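Local coordinates for Card1 endonuclease domain-containing protein (Vibrio cholerae, PDB 1XMX) that is of unknown function but carries a Card1-like nuclease domain of the PDDEXK type, and so probably binds nucleic acid, at residues Q168-L173 / A228-Y233; T190-A195 / F248-W253; L257-V262 / R275-Q280. All coordinates share one frame; numbering follows the deposited sequence.

Overall arrangement
Interactions 1 and 2 are interleaved along the chain, since helices 164-179 and 181-201 come first and their partners, around strand 231-234 and on helix 243-266, follow in the same order; interaction 3 opens only after both have closed. Interactions 2 and 3 share the long helix 243-266, with centres about 18 Å apart. Interactions 1 and 2 lie closer, about 13 Å between centres, and Phe248 joins them by resting on Leu170, Leu173 and Ile230. About 19 Å separates the centres of interactions 1 and 3, yet Tyr171 still touches Leu257 and Ser260. Helix 243-266 thus packs near its start on the probable winged-helix unit and farther along on bent strands of the nuclease-like fold.

Interaction 1 (Q168-L173 / A228-Y233); sequences QQLYQL and AKIASY
Leu170 and Leu173, one turn apart along helix 164-179, meet Ile230 in the apolar part of this contact. Leu173 and Ile230 reach toward each other tip to tip, Leu173 CD1 lying 3.5 Å from Ile230 CD1. Leu170 runs obliquely to the same isoleucine and offers a single methyl, its CD2 standing 3.8 Å from Ile230 CD1. One delta methyl therefore receives both leucines. On Ile230 the CG1 branch sits between the backbone N and the carbonyl carbon (chi1 60°), while CG2 lies beside the N; CD1 at the end of the CG1 branch makes the contact. Leu173 CD1 is shared in turn, with Ala228 CB 3.9 Å away.

The second kind of contact is made by a polar side chain over the backbone. Gln169 is bent at chi2 (-41°), which turns CD aside, and the chain still leads away from its helix to Ala228. Its CG comes to 3.5 Å from Ala228 O, and its terminal NE2 lies 3.4 Å from Ala228 CA, with the methyl of that alanine only slightly farther off. The NE2 end of the amide thus lies against CA and CB of Ala228, and CG lies by its carbonyl.

The backbone places Ala228 and Ile230 for these meetings. Lys229, at positive phi (57°), leaves the helix in a Schellman motif that ends helix 216-227. Ile230 then packs on Leu225 of that helix and pairs through its backbone with Ile241. The chain continues into strand 231-234, an edge of a three-stranded antiparallel sheet ordered 205-207, 237-240, 231-234. Helices followed by a sheet of this strand order, with two further helices between its first two strands, are consistent with a winged-helix domain, in which helix 164-179 covers the junction between helix 216-227 and the wing strands.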
loop_
_atom_site.group_PDB
_atom_site.type_symbol
_atom_site.label_atom_id
_atom_site.label_comp_id
_atom_site.label_asym_id
_atom_site.label_seq_id
_atom_site.Cartn_x
_atom_site.Cartn_y
_atom_site.Cartn_z
ATOM N N GLN A 168 -19.113 -6.589 -13.876
ATOM C CA GLN A 168 -18.999 -8.029 -13.955
ATOM C C GLN A 168 -18.494 -8.439 -15.338
ATOM O O GLN A 168 -17.654 -9.314 -15.422
ATOM C CB GLN A 168 -20.335 -8.700 -13.597
ATOM C CG GLN A 168 -20.693 -9.917 -14.451
ATOM C CD GLN A 168 -22.067 -10.489 -14.118
ATOM O OE1 GLN A 168 -23.115 -9.916 -14.509
ATOM N NE2 GLN A 168 -22.081 -11.638 -13.433
ATOM N N GLN A 169 -19.015 -7.810 -16.394
ATOM C CA GLN A 169 -18.511 -7.987 -17.758
ATOM C C GLN A 169 -17.013 -7.667 -17.830
ATOM O O GLN A 169 -16.253 -8.436 -18.427
ATOM C CB GLN A 169 -19.221 -7.083 -18.781
ATOM C CG GLN A 169 -20.680 -7.454 -19.184
ATOM C CD GLN A 169 -20.906 -8.949 -19.380
ATOM O OE1 GLN A 169 -21.530 -9.625 -18.519
ATOM N NE2 GLN A 169 -20.378 -9.486 -20.451
ATOM N N LEU A 170 -16.585 -6.559 -17.216
ATOM C CA LEU A 170 -15.155 -6.201 -17.281
ATOM C C LEU A 170 -14.332 -7.185 -16.500
ATOM O O LEU A 170 -13.219 -7.550 -16.913
ATOM C CB LEU A 170 -14.889 -4.769 -16.792
ATOM C CG LEU A 170 -15.486 -3.675 -17.677
ATOM C CD1 LEU A 170 -14.984 -2.339 -17.178
ATOM C CD2 LEU A 170 -15.127 -3.888 -19.136
ATOM N N TYR A 171 -14.891 -7.656 -15.388
ATOM C CA TYR A 171 -14.226 -8.680 -14.593
ATOM C C TYR A 171 -14.074 -10.019 -15.337
ATOM O O TYR A 171 -12.992 -10.671 -15.360
ATOM C CB TYR A 171 -14.976 -8.890 -13.265
ATOM C CG TYR A 171 -14.527 -10.130 -12.564
ATOM C CD1 TYR A 171 -13.341 -10.145 -11.834
ATOM C CD2 TYR A 171 -15.273 -11.317 -12.663
ATOM C CE1 TYR A 171 -12.906 -11.303 -11.172
ATOM C CE2 TYR A 171 -14.855 -12.502 -12.007
ATOM C CZ TYR A 171 -13.663 -12.481 -11.278
ATOM O OH TYR A 171 -13.241 -13.636 -10.640
ATOM N N GLN A 172 -15.159 -10.467 -15.945
ATOM C CA GLN A 172 -15.102 -11.760 -16.567
ATOM C C GLN A 172 -14.230 -11.668 -17.850
ATOM O O GLN A 172 -13.514 -12.598 -18.213
ATOM C CB GLN A 172 -16.524 -12.253 -16.839
ATOM C CG GLN A 172 -17.409 -12.277 -15.609
ATOM C CD GLN A 172 -18.787 -12.886 -15.860
ATOM O OE1 GLN A 172 -19.307 -12.816 -16.961
ATOM N NE2 GLN A 172 -19.375 -13.502 -14.817
ATOM N N LEU A 173 -14.269 -10.531 -18.532
ATOM C CA LEU A 173 -13.411 -10.363 -19.686
ATOM C C LEU A 173 -11.938 -10.507 -19.276
ATOM O O LEU A 173 -11.148 -11.182 -19.937
ATOM C CB LEU A 173 -13.643 -8.986 -20.324
ATOM C CG LEU A 173 -14.415 -8.852 -21.635
ATOM C CD1 LEU A 173 -14.298 -7.431 -22.091
ATOM C CD2 LEU A 173 -13.884 -9.790 -22.715
ATOM N N ALA A 228 -19.422 -8.808 -24.673
ATOM C CA ALA A 228 -19.475 -8.092 -23.407
ATOM C C ALA A 228 -20.248 -6.822 -23.500
ATOM O O ALA A 228 -20.435 -6.177 -22.457
ATOM C CB ALA A 228 -18.083 -7.795 -22.831
ATOM N N LYS A 229 -20.730 -6.513 -24.710
ATOM C CA LYS A 229 -21.470 -5.267 -25.029
ATOM C C LYS A 229 -20.686 -3.973 -24.712
ATOM O O LYS A 229 -21.283 -2.915 -24.514
ATOM C CB LYS A 229 -22.887 -5.232 -24.411
ATOM C CG LYS A 229 -23.769 -6.387 -24.880
ATOM C CD LYS A 229 -25.228 -6.297 -24.376
ATOM C CE LYS A 229 -26.008 -7.635 -24.606
ATOM N NZ LYS A 229 -25.876 -8.643 -23.441
ATOM N N ILE A 230 -19.352 -4.042 -24.710
ATOM C CA ILE A 230 -18.562 -2.827 -24.512
ATOM C C ILE A 230 -17.886 -2.219 -25.767
ATOM O O ILE A 230 -17.189 -1.170 -25.683
ATOM C CB ILE A 230 -17.518 -3.014 -23.399
ATOM C CG1 ILE A 230 -16.551 -4.157 -23.763
ATOM C CG2 ILE A 230 -18.200 -3.263 -22.107
ATOM C CD1 ILE A 230 -15.275 -4.122 -22.915
ATOM N N ALA A 231 -18.079 -2.882 -26.911
ATOM C CA ALA A 231 -17.749 -2.321 -28.238
ATOM C C ALA A 231 -18.624 -2.933 -29.303
ATOM O O ALA A 231 -19.181 -4.013 -29.130
ATOM C CB ALA A 231 -16.287 -2.551 -28.620
ATOM N N SER A 232 -18.756 -2.222 -30.425
ATOM C CA SER A 232 -19.319 -2.821 -31.586
ATOM C C SER A 232 -18.160 -2.930 -32.605
ATOM O O SER A 232 -17.160 -2.177 -32.547
ATOM C CB SER A 232 -20.528 -2.001 -32.086
ATOM O OG SER A 232 -20.111 -0.690 -32.493
ATOM N N TYR A 233 -18.248 -3.935 -33.477
ATOM C CA TYR A 233 -17.223 -4.145 -34.479
ATOM C C TYR A 233 -17.973 -4.541 -35.766
ATOM O O TYR A 233 -18.601 -5.597 -35.806
ATOM C CB TYR A 233 -16.197 -5.206 -34.056
ATOM C CG TYR A 233 -15.201 -5.490 -35.175
ATOM C CD1 TYR A 233 -14.392 -4.454 -35.720
ATOM C CD2 TYR A 233 -15.079 -6.776 -35.711
ATOM C CE1 TYR A 233 -13.501 -4.710 -36.794
ATOM C CE2 TYR A 233 -14.187 -7.042 -36.756
ATOM C CZ TYR A 233 -13.400 -6.007 -37.288
ATOM O OH TYR A 233 -12.544 -6.308 -38.329
#

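Interaction 2 (T190-A195 / F248-W253); sequences TLNYLA and FANGEW
Behind Ala249 and Asn250, the residues that meet Leu191, Asn192 and Ala195, the carbonyl O of Phe248 is gripped by two backbone amides. Gly251 N reaches Phe248 O at 3.2 Å and Trp253 N reaches it at 3.1 Å. The latter bond spans five residues, a pi-type turn that widens helix 243-266 here. Gly251 has a positive phi, where a CB would be jammed against the carbonyl O of Asn250.

The widened turn faces helix 181-201. The axes of the two short segments approach to 7.7 Å at a signed crossing angle of -111°, and alanine is present on both sides. Ala195 CB fits against the side chain of Asn250, 3.6 Å from its CG. Leu191 carries CG anti to its backbone N (chi1 -169°), from where CD2 touches Ala249 CB at 3.7 Å. Through this crossing, helix 243-266, within the Card1-like nuclease family region, is set against helix 181-201, which leads into the probable winged-helix unit. Beside the alanines, the side chains of Asn192 and Asn250 cross obliquely, their amide planes 34° apart. Asn192 O accepts a hydrogen bond from Thr196 OG1, one turn later in its helix. On the far side of helix 243-266, Trp253 CB lies over a face of the Phe248 ring, toward its rim, and the indole packs edge-to-face with Trp177.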
loop_
_atom_site.group_PDB
_atom_site.type_symbol
_atom_site.label_atom_id
_atom_site.label_comp_id
_atom_site.label_asym_id
_atom_site.label_seq_id
_atom_site.Cartn_x
_atom_site.Cartn_y
_atom_site.Cartn_z
ATOM N N THR A 190 -2.036 -5.509 -30.472
ATOM C CA THR A 190 -2.685 -4.789 -31.575
ATOM C C THR A 190 -3.876 -3.991 -31.076
ATOM O O THR A 190 -4.127 -2.903 -31.565
ATOM C CB THR A 190 -3.181 -5.737 -32.649
ATOM O OG1 THR A 190 -2.100 -6.621 -33.015
ATOM C CG2 THR A 190 -3.662 -4.921 -33.911
ATOM N N LEU A 191 -4.635 -4.568 -30.137
ATOM C CA LEU A 191 -5.771 -3.893 -29.498
ATOM C C LEU A 191 -5.316 -2.653 -28.719
ATOM O O LEU A 191 -5.950 -1.578 -28.784
ATOM C CB LEU A 191 -6.487 -4.844 -28.524
ATOM C CG LEU A 191 -7.830 -4.279 -28.042
ATOM C CD1 LEU A 191 -8.732 -3.765 -29.170
ATOM C CD2 LEU A 191 -8.584 -5.260 -27.158
ATOM N N ASN A 192 -4.208 -2.808 -27.989
ATOM C CA ASN A 192 -3.568 -1.653 -27.358
ATOM C C ASN A 192 -3.228 -0.537 -28.341
ATOM O O ASN A 192 -3.518 0.616 -28.076
ATOM C CB ASN A 192 -2.321 -2.048 -26.599
ATOM C CG ASN A 192 -1.525 -0.843 -26.158
ATOM O OD1 ASN A 192 -1.885 -0.166 -25.175
ATOM N ND2 ASN A 192 -0.442 -0.564 -26.866
ATOM N N TYR A 193 -2.601 -0.859 -29.466
ATOM C CA TYR A 193 -2.355 0.164 -30.511
ATOM C C TYR A 193 -3.670 0.835 -31.036
ATOM O O TYR A 193 -3.738 2.060 -31.153
ATOM C CB TYR A 193 -1.505 -0.414 -31.657
ATOM C CG TYR A 193 -1.550 0.441 -32.903
ATOM C CD1 TYR A 193 -0.631 1.473 -33.116
ATOM C CD2 TYR A 193 -2.551 0.243 -33.855
ATOM C CE1 TYR A 193 -0.698 2.242 -34.279
ATOM C CE2 TYR A 193 -2.645 1.031 -34.978
ATOM C CZ TYR A 193 -1.721 2.008 -35.183
ATOM O OH TYR A 193 -1.867 2.752 -36.337
ATOM N N LEU A 194 -4.709 0.041 -31.300
ATOM C CA LEU A 194 -6.028 0.566 -31.695
ATOM C C LEU A 194 -6.646 1.459 -30.608
ATOM O O LEU A 194 -7.099 2.564 -30.891
ATOM C CB LEU A 194 -7.008 -0.567 -32.048
ATOM C CG LEU A 194 -6.663 -1.476 -33.261
ATOM C CD1 LEU A 194 -7.540 -2.725 -33.229
ATOM C CD2 LEU A 194 -6.873 -0.787 -34.594
ATOM N N ALA A 195 -6.676 0.985 -29.371
ATOM C CA ALA A 195 -7.155 1.847 -28.262
ATOM C C ALA A 195 -6.357 3.155 -28.158
ATOM O O ALA A 195 -6.913 4.206 -27.930
ATOM C CB ALA A 195 -7.141 1.080 -26.930
ATOM N N PHE A 248 -9.825 0.197 -20.945
ATOM C CA PHE A 248 -9.812 -1.186 -20.534
ATOM C C PHE A 248 -9.049 -1.945 -21.574
ATOM O O PHE A 248 -8.158 -2.725 -21.216
ATOM C CB PHE A 248 -11.236 -1.712 -20.439
ATOM C CG PHE A 248 -11.339 -3.172 -20.056
ATOM C CD1 PHE A 248 -11.300 -3.569 -18.720
ATOM C CD2 PHE A 248 -11.544 -4.152 -21.034
ATOM C CE1 PHE A 248 -11.408 -4.927 -18.363
ATOM C CE2 PHE A 248 -11.658 -5.499 -20.682
ATOM C CZ PHE A 248 -11.593 -5.885 -19.345
ATOM N N ALA A 249 -9.403 -1.719 -22.856
ATOM C CA ALA A 249 -8.737 -2.387 -24.017
ATOM C C ALA A 249 -7.353 -1.842 -24.235
ATOM O O ALA A 249 -6.493 -2.479 -24.852
ATOM C CB ALA A 249 -9.557 -2.160 -25.310
ATOM N N ASN A 250 -7.121 -0.635 -23.733
ATOM C CA ASN A 250 -5.792 -0.101 -23.813
ATOM C C ASN A 250 -4.770 -0.829 -22.903
ATOM O O ASN A 250 -3.546 -0.799 -23.161
ATOM C CB ASN A 250 -5.809 1.404 -23.603
ATOM C CG ASN A 250 -4.779 2.092 -24.446
ATOM O OD1 ASN A 250 -4.013 1.432 -25.143
ATOM N ND2 ASN A 250 -4.763 3.433 -24.412
ATOM N N GLY A 251 -5.255 -1.542 -21.897
ATOM C CA GLY A 251 -4.368 -2.270 -20.986
ATOM C C GLY A 251 -4.757 -2.175 -19.521
ATOM O O GLY A 251 -4.223 -2.898 -18.684
ATOM N N GLU A 252 -5.687 -1.279 -19.197
ATOM C CA GLU A 252 -6.183 -1.172 -17.812
ATOM C C GLU A 252 -7.002 -2.366 -17.381
ATOM O O GLU A 252 -7.371 -2.442 -16.226
ATOM C CB GLU A 252 -7.030 0.072 -17.635
ATOM C CG GLU A 252 -6.339 1.341 -18.087
ATOM C CD GLU A 252 -6.787 2.510 -17.244
ATOM O OE1 GLU A 252 -7.668 2.266 -16.377
ATOM O OE2 GLU A 252 -6.269 3.651 -17.454
ATOM N N TRP A 253 -7.303 -3.293 -18.309
ATOM C CA TRP A 253 -7.993 -4.529 -17.949
ATOM C C TRP A 253 -7.295 -5.337 -16.818
ATOM O O TRP A 253 -7.952 -5.996 -16.008
ATOM C CB TRP A 253 -8.200 -5.425 -19.184
ATOM C CG TRP A 253 -6.962 -6.021 -19.729
ATOM C CD1 TRP A 253 -6.177 -5.490 -20.694
ATOM C CD2 TRP A 253 -6.339 -7.271 -19.342
ATOM N NE1 TRP A 253 -5.117 -6.313 -20.942
ATOM C CE2 TRP A 253 -5.181 -7.408 -20.128
ATOM C CE3 TRP A 253 -6.667 -8.288 -18.433
ATOM C CZ2 TRP A 253 -4.360 -8.512 -20.053
ATOM C CZ3 TRP A 253 -5.825 -9.384 -18.333
ATOM C CH2 TRP A 253 -4.696 -9.495 -19.135
#

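Interaction 3 (L257-V262 / R275-Q280); sequences LVHSTV and RSLNVQ
His259 projects from helix 243-266 onto the strand corner at Leu277 and is the centre of the contact. Its CB touches Leu277 CD1 at 3.9 Å. CG stands anti to the backbone N (chi1 178°), and the imidazole beyond it lies beneath Leu277 CB. That carbon sits over the centre of one ring face, 4.0 Å from the centroid and only 7° off the normal, a CH-pi contact; CG and CD2 are among the ring atoms it covers. ND1 comes to 3.7 Å from Ser276 C and is buried here without a polar partner in the model. At the far side of the ring, CE1 lies in the plane of the Arg275 guanidinium, at its edge, 3.4 Å from NH1. NE2 ends the side chain, 3.3 Å from Arg275 NH1, with ring and guanidinium planes 54° apart.

Arg275 crosses the histidine at about a right angle, extended from CG to NE, and its NE is hydrogen-bonded to Gln266 OE1, which probably helps to hold the guanidinium in place. Val262 adds a looser apolar touch, its CG1 4.2 Å from Arg275 CB. Past the corner, Asn278 and Val279 both face Leu294 in a G1 beta bulge. A long helix leading into bent antiparallel strands, and packed on them, is consistent with the alpha-beta core of PDDEXK nucleases.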
loop_
_atom_site.group_PDB
_atom_site.type_symbol
_atom_site.label_atom_id
_atom_site.label_comp_id
_atom_site.label_asym_id
_atom_site.label_seq_id
_atom_site.Cartn_x
_atom_site.Cartn_y
_atom_site.Cartn_z
ATOM N N LEU A 257 -8.822 -6.177 -13.161
ATOM C CA LEU A 257 -8.917 -7.584 -12.757
ATOM C C LEU A 257 -8.211 -7.823 -11.395
ATOM O O LEU A 257 -8.757 -8.472 -10.488
ATOM C CB LEU A 257 -8.289 -8.491 -13.832
ATOM C CG LEU A 257 -8.140 -9.965 -13.407
ATOM C CD1 LEU A 257 -9.472 -10.705 -13.288
ATOM C CD2 LEU A 257 -7.182 -10.649 -14.373
ATOM N N VAL A 258 -6.998 -7.291 -11.250
ATOM C CA VAL A 258 -6.296 -7.468 -10.001
ATOM C C VAL A 258 -7.054 -6.771 -8.860
ATOM O O VAL A 258 -7.212 -7.332 -7.783
ATOM C CB VAL A 258 -4.866 -6.936 -10.029
ATOM C CG1 VAL A 258 -4.273 -6.978 -8.567
ATOM C CG2 VAL A 258 -4.015 -7.738 -11.065
ATOM N N HIS A 259 -7.526 -5.563 -9.083
ATOM C CA HIS A 259 -8.303 -4.904 -8.063
ATOM C C HIS A 259 -9.567 -5.702 -7.694
ATOM O O HIS A 259 -9.902 -5.862 -6.523
ATOM C CB HIS A 259 -8.639 -3.503 -8.514
ATOM C CG HIS A 259 -9.483 -2.740 -7.551
ATOM N ND1 HIS A 259 -9.007 -2.289 -6.329
ATOM C CD2 HIS A 259 -10.774 -2.335 -7.634
ATOM C CE1 HIS A 259 -9.964 -1.618 -5.714
ATOM N NE2 HIS A 259 -11.044 -1.633 -6.483
ATOM N N SER A 260 -10.267 -6.173 -8.709
ATOM C CA SER A 260 -11.476 -6.952 -8.516
ATOM C C SER A 260 -11.214 -8.271 -7.767
ATOM O O SER A 260 -12.059 -8.724 -7.026
ATOM C CB SER A 260 -12.099 -7.235 -9.872
ATOM O OG SER A 260 -12.744 -6.062 -10.361
ATOM N N THR A 261 -10.085 -8.909 -8.046
ATOM C CA THR A 261 -9.652 -10.126 -7.360
ATOM C C THR A 261 -9.262 -9.900 -5.878
ATOM O O THR A 261 -9.610 -10.700 -5.012
ATOM C CB THR A 261 -8.469 -10.738 -8.140
ATOM O OG1 THR A 261 -8.929 -10.972 -9.468
ATOM C CG2 THR A 261 -7.960 -12.031 -7.528
ATOM N N VAL A 262 -8.563 -8.805 -5.600
ATOM C CA VAL A 262 -8.246 -8.431 -4.262
ATOM C C VAL A 262 -9.524 -8.248 -3.470
ATOM O O VAL A 262 -9.608 -8.675 -2.301
ATOM C CB VAL A 262 -7.390 -7.125 -4.192
ATOM C CG1 VAL A 262 -7.270 -6.656 -2.696
ATOM C CG2 VAL A 262 -5.995 -7.343 -4.773
ATOM N N ARG A 275 -8.095 -1.083 0.113
ATOM C CA ARG A 275 -7.657 -1.375 -1.256
ATOM C C ARG A 275 -8.089 -0.263 -2.130
ATOM O O ARG A 275 -9.136 0.333 -1.879
ATOM C CB ARG A 275 -8.260 -2.664 -1.818
ATOM C CG ARG A 275 -9.743 -2.678 -1.678
ATOM C CD ARG A 275 -10.443 -3.907 -2.358
ATOM N NE ARG A 275 -11.819 -3.844 -1.885
ATOM C CZ ARG A 275 -12.782 -3.162 -2.494
ATOM N NH1 ARG A 275 -12.547 -2.599 -3.669
ATOM N NH2 ARG A 275 -13.994 -3.097 -1.960
ATOM N N SER A 276 -7.327 -0.031 -3.203
ATOM C CA SER A 276 -7.638 1.049 -4.113
ATOM C C SER A 276 -7.079 0.783 -5.492
ATOM O O SER A 276 -6.126 0.045 -5.621
ATOM C CB SER A 276 -7.060 2.344 -3.571
ATOM O OG SER A 276 -7.962 3.388 -3.878
ATOM N N LEU A 277 -7.653 1.437 -6.500
ATOM C CA LEU A 277 -7.289 1.316 -7.901
ATOM C C LEU A 277 -6.706 2.621 -8.385
ATOM O O LEU A 277 -7.308 3.659 -8.239
ATOM C CB LEU A 277 -8.543 0.949 -8.748
ATOM C CG LEU A 277 -8.391 0.645 -10.248
ATOM C CD1 LEU A 277 -7.302 -0.463 -10.526
ATOM C CD2 LEU A 277 -9.742 0.233 -10.894
ATOM N N ASN A 278 -5.503 2.569 -8.923
ATOM C CA ASN A 278 -4.860 3.719 -9.555
ATOM C C ASN A 278 -4.752 4.952 -8.654
ATOM O O ASN A 278 -5.179 6.048 -9.033
ATOM C CB ASN A 278 -5.536 4.066 -10.890
ATOM C CG ASN A 278 -5.139 3.100 -12.004
ATOM O OD1 ASN A 278 -3.946 2.861 -12.221
ATOM N ND2 ASN A 278 -6.128 2.547 -12.719
ATOM N N VAL A 279 -4.176 4.761 -7.471
ATOM C CA VAL A 279 -3.971 5.848 -6.551
ATOM C C VAL A 279 -2.943 6.814 -7.158
ATOM O O VAL A 279 -1.855 6.384 -7.564
ATOM C CB VAL A 279 -3.456 5.298 -5.207
ATOM C CG1 VAL A 279 -3.433 6.410 -4.178
ATOM C CG2 VAL A 279 -4.354 4.144 -4.727
ATOM N N GLN A 280 -3.306 8.093 -7.284
ATOM C CA GLN A 280 -2.323 9.148 -7.604
ATOM C C GLN A 280 -1.600 9.625 -6.330
ATOM O O GLN A 280 -2.243 9.979 -5.381
ATOM C CB GLN A 280 -3.003 10.332 -8.288
ATOM C CG GLN A 280 -3.945 9.924 -9.420
ATOM C CD GLN A 280 -3.187 9.228 -10.545
ATOM O OE1 GLN A 280 -3.520 8.108 -10.972
ATOM N NE2 GLN A 280 -2.145 9.877 -11.014
#